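PDB 5JOZ: Non-reducing end alpha-L-arabinofuranosidase BoGH43B from Bacteroides ovatus, which removes terminal non-reducing alpha-L-arabinofuranose residues from xyloglucan side branches, converting S units to X units during xyloglucan breakdown. Local coordinates for residues Thr92-Phe103 and Pro117-Pro127; Pro60-Ala70 and Thr324-Ser332. All coordinates share one frame; numbering follows the deposited sequence.

Interaction 1. Residues Thr92-Phe103 and Pro117-Pro127; sequences TNYGGKGSQGVF and PVWVGNWYVDP
Trp119 and Phe103 pair across the outer strands of one four-stranded blade of the GH43 beta-propeller, illustrating how a blade edge and the link to the next blade are packed together. Phe103 turns a ring edge toward the indole face, planes 66° apart. Phe103 CB and Pro117 CB lie over that face, while Gln100 covers the opposite one. With CG beside its backbone N (chi1 -51°) and an extended chain beyond, Gln100 lays its amide almost flat over the pyrrole ring, OE1 3.4 Å from Trp119 CD1. With Trp119 replaced by alanine, the Gln100 amide would probably lose its stacking surface and a gap would open beside Phe103. Farther along, Gly101 CA rests over the six-membered ring of Trp123, 3.7 Å from its centroid; a CB on Gly101 would clash with this indole and with Asn122 O.

Backbone hydrogen bonds extend the pairing: Val102 N to Asn122 O (2.8 Å) and Val120 N to Val102 O (3.2 Å). A water donates to Gln100 O and Val102 O and accepts from Gly121 N, bridging the two segments at the bend after strand 118-119. Next to this backbone pairing, Val102 CG1 presses on Val120 CG2 at a tight 3.4 Å.

Two side-chain hydroxyls then hold the link leading to Asp126, inferred to tune and orient Glu176, the probable proton donor. Thr92 OG1 donates to Tyr124 O, lying in its carbonyl plane, at 2.9 Å. Tyr94 OH reaches Trp123 O at 2.7 Å, from 39° above the carbonyl plane.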
loop_
_atom_site.group_PDB
_atom_site.type_symbol
_atom_site.label_atom_id
_atom_site.label_comp_id
_atom_site.label_asym_id
_atom_site.label_seq_id
_atom_site.Cartn_x
_atom_site.Cartn_y
_atom_site.Cartn_z
ATOM N N THR A 92 -8.665 8.762 -5.923
ATOM C CA THR A 92 -9.622 8.210 -6.889
ATOM C C THR A 92 -9.934 6.736 -6.586
ATOM O O THR A 92 -9.031 5.954 -6.316
ATOM C CB THR A 92 -9.067 8.297 -8.314
ATOM O OG1 THR A 92 -8.289 9.485 -8.455
ATOM C CG2 THR A 92 -10.197 8.308 -9.337
ATOM N N ASN A 93 -11.213 6.375 -6.649
ATOM C CA ASN A 93 -11.686 4.988 -6.525
ATOM C C ASN A 93 -12.158 4.513 -7.910
ATOM O O ASN A 93 -13.089 5.086 -8.475
ATOM C CB ASN A 93 -12.822 4.952 -5.494
ATOM C CG ASN A 93 -13.414 3.562 -5.282
ATOM O OD1 ASN A 93 -13.727 2.831 -6.230
ATOM N ND2 ASN A 93 -13.609 3.207 -4.017
ATOM N N TYR A 94 -11.512 3.488 -8.460
ATOM C CA TYR A 94 -11.926 2.891 -9.739
ATOM C C TYR A 94 -12.491 1.500 -9.525
ATOM O O TYR A 94 -11.786 0.620 -9.029
ATOM C CB TYR A 94 -10.750 2.776 -10.717
ATOM C CG TYR A 94 -10.212 4.094 -11.246
ATOM C CD1 TYR A 94 -10.817 4.743 -12.323
ATOM C CD2 TYR A 94 -9.075 4.676 -10.683
ATOM C CE1 TYR A 94 -10.315 5.944 -12.808
ATOM C CE2 TYR A 94 -8.565 5.873 -11.165
ATOM C CZ TYR A 94 -9.185 6.506 -12.226
ATOM O OH TYR A 94 -8.666 7.696 -12.691
ATOM N N GLY A 95 -13.755 1.307 -9.903
ATOM C CA GLY A 95 -14.333 -0.028 -10.065
ATOM C C GLY A 95 -15.260 -0.519 -8.970
ATOM O O GLY A 95 -15.971 -1.503 -9.168
ATOM N N GLY A 96 -15.251 0.140 -7.812
ATOM C CA GLY A 96 -16.152 -0.215 -6.721
ATOM C C GLY A 96 -17.582 0.248 -6.971
ATOM O O GLY A 96 -17.813 1.372 -7.445
ATOM N N LYS A 97 -18.543 -0.618 -6.646
ATOM C CA LYS A 97 -19.955 -0.304 -6.822
ATOM C C LYS A 97 -20.295 0.862 -5.912
ATOM O O LYS A 97 -20.089 0.788 -4.694
ATOM C CB LYS A 97 -20.847 -1.506 -6.499
ATOM N N GLY A 98 -20.784 1.940 -6.524
ATOM C CA GLY A 98 -21.109 3.179 -5.819
ATOM C C GLY A 98 -20.028 4.248 -5.863
ATOM O O GLY A 98 -20.185 5.290 -5.229
ATOM N N SER A 99 -18.935 4.003 -6.589
ATOM C CA SER A 99 -17.873 5.003 -6.739
ATOM C C SER A 99 -18.234 5.977 -7.857
ATOM O O SER A 99 -18.609 5.561 -8.959
ATOM C CB SER A 99 -16.517 4.345 -7.046
ATOM O OG SER A 99 -15.513 5.321 -7.326
ATOM N N GLN A 100 -18.122 7.265 -7.548
ATOM C CA GLN A 100 -18.221 8.353 -8.521
ATOM C C GLN A 100 -16.829 8.916 -8.896
ATOM O O GLN A 100 -16.736 10.009 -9.431
ATOM C CB GLN A 100 -19.125 9.459 -7.952
ATOM C CG GLN A 100 -20.486 8.968 -7.429
ATOM C CD GLN A 100 -21.297 10.032 -6.687
ATOM O OE1 GLN A 100 -21.886 9.758 -5.639
ATOM N NE2 GLN A 100 -21.330 11.251 -7.222
ATOM N N GLY A 101 -15.754 8.174 -8.624
ATOM C CA GLY A 101 -14.408 8.533 -9.098
ATOM C C GLY A 101 -13.621 9.296 -8.049
ATOM O O GLY A 101 -13.303 8.752 -6.992
ATOM N N VAL A 102 -13.315 10.563 -8.331
ATOM C CA VAL A 102 -12.481 11.356 -7.442
ATOM C C VAL A 102 -13.282 11.806 -6.239
ATOM O O VAL A 102 -14.395 12.274 -6.387
ATOM C CB VAL A 102 -11.853 12.548 -8.190
ATOM C CG1 VAL A 102 -11.109 13.479 -7.243
ATOM C CG2 VAL A 102 -10.909 12.030 -9.270
ATOM N N PHE A 103 -12.700 11.663 -5.052
ATOM C CA PHE A 103 -13.340 12.057 -3.788
ATOM C C PHE A 103 -12.301 12.653 -2.849
ATOM O O PHE A 103 -11.116 12.412 -3.016
ATOM C CB PHE A 103 -13.960 10.837 -3.089
ATOM C CG PHE A 103 -12.932 9.869 -2.588
ATOM C CD1 PHE A 103 -12.405 8.925 -3.441
ATOM C CD2 PHE A 103 -12.422 9.969 -1.295
ATOM C CE1 PHE A 103 -11.400 8.072 -3.023
ATOM C CE2 PHE A 103 -11.420 9.108 -0.863
ATOM C CZ PHE A 103 -10.911 8.157 -1.736
ATOM N N PRO A 117 -17.272 10.515 1.892
ATOM C CA PRO A 117 -16.615 11.187 0.769
ATOM C C PRO A 117 -17.393 12.389 0.233
ATOM O O PRO A 117 -18.625 12.390 0.203
ATOM C CB PRO A 117 -16.517 10.107 -0.311
ATOM C CG PRO A 117 -17.373 8.979 0.123
ATOM C CD PRO A 117 -17.912 9.246 1.492
ATOM N N VAL A 118 -16.643 13.408 -0.158
ATOM C CA VAL A 118 -17.144 14.511 -0.946
ATOM C C VAL A 118 -16.709 14.206 -2.376
ATOM O O VAL A 118 -15.527 14.346 -2.728
ATOM C CB VAL A 118 -16.574 15.850 -0.442
ATOM C CG1 VAL A 118 -17.037 17.000 -1.330
ATOM C CG2 VAL A 118 -16.977 16.075 1.018
ATOM N N TRP A 119 -17.662 13.752 -3.182
ATOM C CA TRP A 119 -17.405 13.407 -4.574
ATOM C C TRP A 119 -17.373 14.698 -5.396
ATOM O O TRP A 119 -18.337 15.478 -5.390
ATOM C CB TRP A 119 -18.481 12.471 -5.118
ATOM C CG TRP A 119 -18.678 11.218 -4.340
ATOM C CD1 TRP A 119 -19.669 10.967 -3.432
ATOM C CD2 TRP A 119 -17.885 10.033 -4.407
ATOM N NE1 TRP A 119 -19.538 9.703 -2.925
ATOM C CE2 TRP A 119 -18.449 9.104 -3.499
ATOM C CE3 TRP A 119 -16.745 9.663 -5.137
ATOM C CZ2 TRP A 119 -17.917 7.824 -3.304
ATOM C CZ3 TRP A 119 -16.209 8.388 -4.940
ATOM C CH2 TRP A 119 -16.805 7.482 -4.035
ATOM N N VAL A 120 -16.262 14.908 -6.099
ATOM C CA VAL A 120 -16.011 16.141 -6.851
ATOM C C VAL A 120 -16.548 16.066 -8.299
ATOM O O VAL A 120 -16.726 17.097 -8.961
ATOM C CB VAL A 120 -14.504 16.534 -6.818
ATOM C CG1 VAL A 120 -13.968 16.512 -5.389
ATOM C CG2 VAL A 120 -13.660 15.640 -7.713
ATOM N N GLY A 121 -16.773 14.849 -8.788
ATOM C CA GLY A 121 -17.498 14.621 -10.026
ATOM C C GLY A 121 -16.650 14.466 -11.259
ATOM O O GLY A 121 -17.011 14.969 -12.321
ATOM N N ASN A 122 -15.532 13.763 -11.129
ATOM C CA ASN A 122 -14.746 13.341 -12.297
ATOM C C ASN A 122 -13.957 12.067 -11.987
ATOM O O ASN A 122 -13.908 11.621 -10.832
ATOM C CB ASN A 122 -13.839 14.480 -12.816
ATOM C CG ASN A 122 -12.835 14.980 -11.783
ATOM O OD1 ASN A 122 -11.881 14.287 -11.424
ATOM N ND2 ASN A 122 -13.014 16.218 -11.348
ATOM N N TRP A 123 -13.349 11.496 -13.023
ATOM C CA TRP A 123 -12.627 10.230 -12.918
ATOM C C TRP A 123 -11.114 10.391 -13.171
ATOM O O TRP A 123 -10.442 9.445 -13.593
ATOM C CB TRP A 123 -13.253 9.230 -13.892
ATOM C CG TRP A 123 -14.647 8.833 -13.499
ATOM C CD1 TRP A 123 -15.802 9.492 -13.804
ATOM C CD2 TRP A 123 -15.026 7.702 -12.707
ATOM N NE1 TRP A 123 -16.879 8.837 -13.260
ATOM C CE2 TRP A 123 -16.434 7.734 -12.581
ATOM C CE3 TRP A 123 -14.314 6.664 -12.094
ATOM C CZ2 TRP A 123 -17.149 6.762 -11.867
ATOM C CZ3 TRP A 123 -15.023 5.697 -11.381
ATOM C CH2 TRP A 123 -16.426 5.753 -11.274
ATOM N N TYR A 124 -10.564 11.577 -12.897
ATOM C CA TYR A 124 -9.140 11.802 -13.145
ATOM C C TYR A 124 -8.284 11.035 -12.130
ATOM O O TYR A 124 -8.615 10.958 -10.943
ATOM C CB TYR A 124 -8.803 13.294 -13.141
ATOM C CG TYR A 124 -9.479 14.084 -14.259
ATOM C CD1 TYR A 124 -9.351 13.696 -15.596
ATOM C CD2 TYR A 124 -10.226 15.230 -13.983
ATOM C CE1 TYR A 124 -9.964 14.412 -16.617
ATOM C CE2 TYR A 124 -10.841 15.955 -15.004
ATOM C CZ TYR A 124 -10.704 15.546 -16.315
ATOM O OH TYR A 124 -11.305 16.264 -17.323
ATOM N N VAL A 125 -7.212 10.425 -12.619
ATOM C CA VAL A 125 -6.244 9.744 -11.766
ATOM C C VAL A 125 -5.341 10.798 -11.130
ATOM O O VAL A 125 -5.165 11.886 -11.688
ATOM C CB VAL A 125 -5.436 8.687 -12.575
ATOM C CG1 VAL A 125 -4.366 9.327 -13.467
ATOM C CG2 VAL A 125 -4.829 7.640 -11.649
ATOM N N ASP A 126 -4.794 10.484 -9.960
ATOM C CA ASP A 126 -3.808 11.328 -9.294
ATOM C C ASP A 126 -4.270 12.766 -9.044
ATOM O O ASP A 126 -3.550 13.716 -9.342
ATOM C CB ASP A 126 -2.492 11.317 -10.097
ATOM C CG ASP A 126 -1.890 9.927 -10.222
ATOM O OD1 ASP A 126 -2.393 8.995 -9.563
ATOM O OD2 ASP A 126 -0.897 9.777 -10.971
ATOM N N PRO A 127 -5.476 12.936 -8.485
ATOM C CA PRO A 127 -5.888 14.291 -8.143
ATOM C C PRO A 127 -5.024 14.813 -7.011
ATOM O O PRO A 127 -4.753 14.079 -6.071
ATOM C CB PRO A 127 -7.330 14.104 -7.661
ATOM C CG PRO A 127 -7.353 12.710 -7.114
ATOM C CD PRO A 127 -6.447 11.930 -8.021
HETATM O O HOH W 1 -16.491 12.273 -8.088
#

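Interaction 2. Residues Pro60-Ala70 and Thr324-Ser332; sequences PENNPLMGCNA and TFIRNPAHS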
loop_
_atom_site.group_PDB
_atom_site.type_symbol
_atom_site.label_atom_id
_atom_site.label_comp_id
_atom_site.label_asym_id
_atom_site.label_seq_id
_atom_site.Cartn_x
_atom_site.Cartn_y
_atom_site.Cartn_z
ATOM N N PRO A 60 -17.092 1.302 5.185
ATOM C CA PRO A 60 -17.569 0.960 3.833
ATOM C C PRO A 60 -18.191 2.129 3.020
ATOM O O PRO A 60 -18.162 2.099 1.790
ATOM C CB PRO A 60 -18.607 -0.149 4.086
ATOM C CG PRO A 60 -18.990 -0.041 5.528
ATOM C CD PRO A 60 -17.823 0.570 6.246
ATOM N N GLU A 61 -18.746 3.137 3.683
ATOM C CA GLU A 61 -19.345 4.266 2.942
ATOM C C GLU A 61 -18.302 5.203 2.315
ATOM O O GLU A 61 -18.584 5.813 1.290
ATOM C CB GLU A 61 -20.384 5.038 3.775
ATOM C CG GLU A 61 -19.887 5.671 5.068
ATOM C CD GLU A 61 -20.295 4.921 6.333
ATOM O OE1 GLU A 61 -20.264 3.663 6.340
ATOM O OE2 GLU A 61 -20.631 5.611 7.328
ATOM N N ASN A 62 -17.106 5.298 2.910
ATOM C CA ASN A 62 -15.983 6.040 2.290
ATOM C C ASN A 62 -14.934 5.182 1.543
ATOM O O ASN A 62 -13.998 5.743 0.983
ATOM C CB ASN A 62 -15.327 7.058 3.261
ATOM C CG ASN A 62 -14.687 6.425 4.488
ATOM O OD1 ASN A 62 -14.377 5.240 4.519
ATOM N ND2 ASN A 62 -14.484 7.240 5.521
ATOM N N ASN A 63 -15.085 3.854 1.525
ATOM C CA ASN A 63 -14.322 2.998 0.594
ATOM C C ASN A 63 -15.244 1.932 -0.019
ATOM O O ASN A 63 -15.189 0.759 0.361
ATOM C CB ASN A 63 -13.088 2.352 1.284
ATOM C CG ASN A 63 -11.950 1.976 0.301
ATOM O OD1 ASN A 63 -12.041 2.179 -0.913
ATOM N ND2 ASN A 63 -10.869 1.422 0.842
ATOM N N PRO A 64 -16.108 2.341 -0.968
ATOM C CA PRO A 64 -16.904 1.358 -1.727
ATOM C C PRO A 64 -16.024 0.559 -2.687
ATOM O O PRO A 64 -15.462 1.135 -3.621
ATOM C CB PRO A 64 -17.913 2.227 -2.498
ATOM C CG PRO A 64 -17.301 3.584 -2.563
ATOM C CD PRO A 64 -16.445 3.732 -1.335
ATOM N N LEU A 65 -15.894 -0.744 -2.443
ATOM C CA LEU A 65 -14.938 -1.583 -3.177
ATOM C C LEU A 65 -15.504 -2.792 -3.910
ATOM O O LEU A 65 -14.779 -3.411 -4.698
ATOM C CB LEU A 65 -13.833 -2.050 -2.226
ATOM C CG LEU A 65 -12.816 -0.979 -1.808
ATOM C CD1 LEU A 65 -11.917 -1.520 -0.716
ATOM C CD2 LEU A 65 -11.980 -0.523 -2.995
ATOM N N MET A 66 -16.775 -3.128 -3.683
ATOM C CA MET A 66 -17.332 -4.384 -4.210
ATOM C C MET A 66 -17.352 -4.372 -5.740
ATOM O O MET A 66 -17.661 -3.346 -6.369
ATOM C CB MET A 66 -18.740 -4.647 -3.652
ATOM C CG MET A 66 -18.800 -4.881 -2.139
ATOM S SD MET A 66 -17.792 -6.246 -1.473
ATOM C CE MET A 66 -18.913 -6.894 -0.232
ATOM N N GLY A 67 -16.974 -5.501 -6.331
ATOM C CA GLY A 67 -16.883 -5.624 -7.784
ATOM C C GLY A 67 -15.571 -5.148 -8.392
ATOM O O GLY A 67 -15.312 -5.435 -9.556
ATOM N N CYS A 68 -14.725 -4.449 -7.627
ATOM C CA CYS A 68 -13.468 -3.908 -8.175
ATOM C C CYS A 68 -12.475 -5.036 -8.475
ATOM O O CYS A 68 -12.445 -6.062 -7.782
ATOM C CB CYS A 68 -12.841 -2.853 -7.236
ATOM S SG CYS A 68 -11.756 -3.491 -5.930
ATOM N N ASN A 69 -11.686 -4.841 -9.522
ATOM C CA ASN A 69 -10.633 -5.785 -9.882
ATOM C C ASN A 69 -9.539 -5.767 -8.831
ATOM O O ASN A 69 -9.264 -4.726 -8.211
ATOM C CB ASN A 69 -10.024 -5.466 -11.264
ATOM C CG ASN A 69 -10.890 -5.942 -12.435
ATOM O OD1 ASN A 69 -11.792 -6.768 -12.280
ATOM N ND2 ASN A 69 -10.591 -5.430 -13.627
ATOM N N ALA A 70 -8.936 -6.934 -8.620
ATOM C CA ALA A 70 -7.761 -7.047 -7.772
ATOM C C ALA A 70 -6.607 -6.379 -8.494
ATOM O O ALA A 70 -6.434 -6.577 -9.703
ATOM C CB ALA A 70 -7.429 -8.502 -7.502
ATOM N N THR A 324 -5.594 -6.385 7.409
ATOM C CA THR A 324 -6.138 -5.880 6.159
ATOM C C THR A 324 -7.061 -6.907 5.489
ATOM O O THR A 324 -6.763 -8.104 5.468
ATOM C CB THR A 324 -4.978 -5.529 5.193
ATOM O OG1 THR A 324 -3.973 -4.791 5.898
ATOM C CG2 THR A 324 -5.472 -4.685 4.056
ATOM N N PHE A 325 -8.152 -6.403 4.911
ATOM C CA PHE A 325 -9.188 -7.204 4.250
ATOM C C PHE A 325 -9.192 -6.965 2.746
ATOM O O PHE A 325 -8.651 -5.967 2.273
ATOM C CB PHE A 325 -10.560 -6.819 4.806
ATOM C CG PHE A 325 -10.666 -6.973 6.278
ATOM C CD1 PHE A 325 -10.219 -5.957 7.133
ATOM C CD2 PHE A 325 -11.197 -8.128 6.829
ATOM C CE1 PHE A 325 -10.291 -6.097 8.518
ATOM C CE2 PHE A 325 -11.283 -8.272 8.212
ATOM C CZ PHE A 325 -10.824 -7.260 9.052
ATOM N N ILE A 326 -9.817 -7.881 2.011
ATOM C CA ILE A 326 -10.054 -7.734 0.572
ATOM C C ILE A 326 -11.470 -7.163 0.326
ATOM O O ILE A 326 -12.467 -7.793 0.693
ATOM C CB ILE A 326 -9.902 -9.076 -0.154
ATOM C CG1 ILE A 326 -8.479 -9.643 0.064
ATOM C CG2 ILE A 326 -10.195 -8.886 -1.636
ATOM C CD1 ILE A 326 -8.238 -11.037 -0.486
ATOM N N ARG A 327 -11.543 -5.975 -0.282
ATOM C CA ARG A 327 -12.816 -5.250 -0.529
ATOM C C ARG A 327 -13.573 -5.008 0.778
ATOM O O ARG A 327 -12.925 -4.902 1.811
ATOM C CB ARG A 327 -13.638 -5.961 -1.597
ATOM C CG ARG A 327 -12.815 -6.222 -2.850
ATOM C CD ARG A 327 -13.660 -6.652 -4.038
ATOM N NE ARG A 327 -12.798 -7.041 -5.152
ATOM C CZ ARG A 327 -12.106 -8.180 -5.217
ATOM N NH1 ARG A 327 -12.209 -9.104 -4.259
ATOM N NH2 ARG A 327 -11.320 -8.420 -6.267
ATOM N N ASN A 328 -14.907 -4.911 0.759
ATOM C CA ASN A 328 -15.681 -4.569 1.962
ATOM C C ASN A 328 -16.064 -5.800 2.820
ATOM O O ASN A 328 -16.956 -6.564 2.445
ATOM C CB ASN A 328 -16.929 -3.796 1.562
ATOM C CG ASN A 328 -16.590 -2.499 0.846
ATOM O OD1 ASN A 328 -16.800 -2.358 -0.364
ATOM N ND2 ASN A 328 -16.027 -1.556 1.585
ATOM N N PRO A 329 -15.392 -5.996 3.975
ATOM C CA PRO A 329 -15.645 -7.195 4.757
ATOM C C PRO A 329 -16.958 -7.152 5.548
ATOM O O PRO A 329 -17.242 -6.170 6.224
ATOM C CB PRO A 329 -14.441 -7.234 5.714
ATOM C CG PRO A 329 -14.133 -5.802 5.940
ATOM C CD PRO A 329 -14.326 -5.177 4.588
ATOM N N ALA A 330 -17.746 -8.222 5.466
ATOM C CA ALA A 330 -18.888 -8.382 6.375
ATOM C C ALA A 330 -18.349 -8.849 7.729
ATOM O O ALA A 330 -17.668 -9.876 7.807
ATOM C CB ALA A 330 -19.890 -9.379 5.819
ATOM N N HIS A 331 -18.647 -8.100 8.792
ATOM C CA HIS A 331 -18.135 -8.427 10.123
ATOM C C HIS A 331 -18.626 -9.808 10.585
ATOM O O HIS A 331 -18.044 -10.376 11.501
ATOM C CB HIS A 331 -18.513 -7.353 11.164
ATOM C CG HIS A 331 -17.557 -7.250 12.324
ATOM N ND1 HIS A 331 -16.961 -8.347 12.913
ATOM C CD2 HIS A 331 -17.112 -6.171 13.011
ATOM C CE1 HIS A 331 -16.182 -7.947 13.903
ATOM N NE2 HIS A 331 -16.253 -6.631 13.982
ATOM N N SER A 332 -19.686 -10.338 9.967
ATOM C CA SER A 332 -20.140 -11.696 10.249
ATOM C C SER A 332 -19.085 -12.815 10.038
ATOM O O SER A 332 -19.247 -13.893 10.606
ATOM C CB SER A 332 -21.422 -12.028 9.453
ATOM O OG SER A 332 -21.236 -11.853 8.058
#
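Arg327 leaves its backbone with CG anti to the carbonyl carbon (chi1 -52°) and stays extended as far as NE, carrying its guanidinium alongside the Leu65-Cys68 turn to the carbonyl of Cys68. There NE and NH2 grip the single atom Cys68 O side-on, at 2.8 and 3.0 Å, with the oxygen close to the guanidinium plane. NH2 is also salt-bridged to Asp395, and NH1 donates to the carbonyl of Asp356, both on the concanavalin A-like side.

Asn328 also binds main-chain atoms, here through its amide. Its ND2 donates to Asn63 O at 2.7 Å in a nearly straight bond (176°), and its OD1 receives Leu65 N at 2.8 Å on an in-plane lone pair. One bond given and one received fix which way round the amide sits and hold the loop on both sides of Pro64. Apolar cover is thin: Leu65 CB lies 4.0 Å from Arg327 CB. The bent chain of Met66 curls over Asn328, its CE packing on the carbonyl oxygen Asn328 O at 3.3 Å.

This is interdomain packing, far from the active site. Since both side chains read main-chain atoms, the join probably depends more on the path of the 60-70 loop than on most of its side chains.

Overall arrangement
The two contacts show chemistry following position in a two-domain fold. Interaction 1 stays within the propeller, tying a blade's outer strands to the link that enters the next blade; aromatic faces and strand pairing dominate, and its far end leads to Asp126, beside the inferred catalytic residues. Interaction 2 spans the boundary between propeller and concanavalin A-like domain, is about half as extensive, and relies on polar side chains gripping a loop. Both are partly buried, with exposed residues among those touching. They also share a border: Asn93 ND2 and Lys97 N probably donate to Pro64 O and Met66 O, so the connection between strands 86-94 and 102-107 backs the loop that residues 324-332 hold from the other domain.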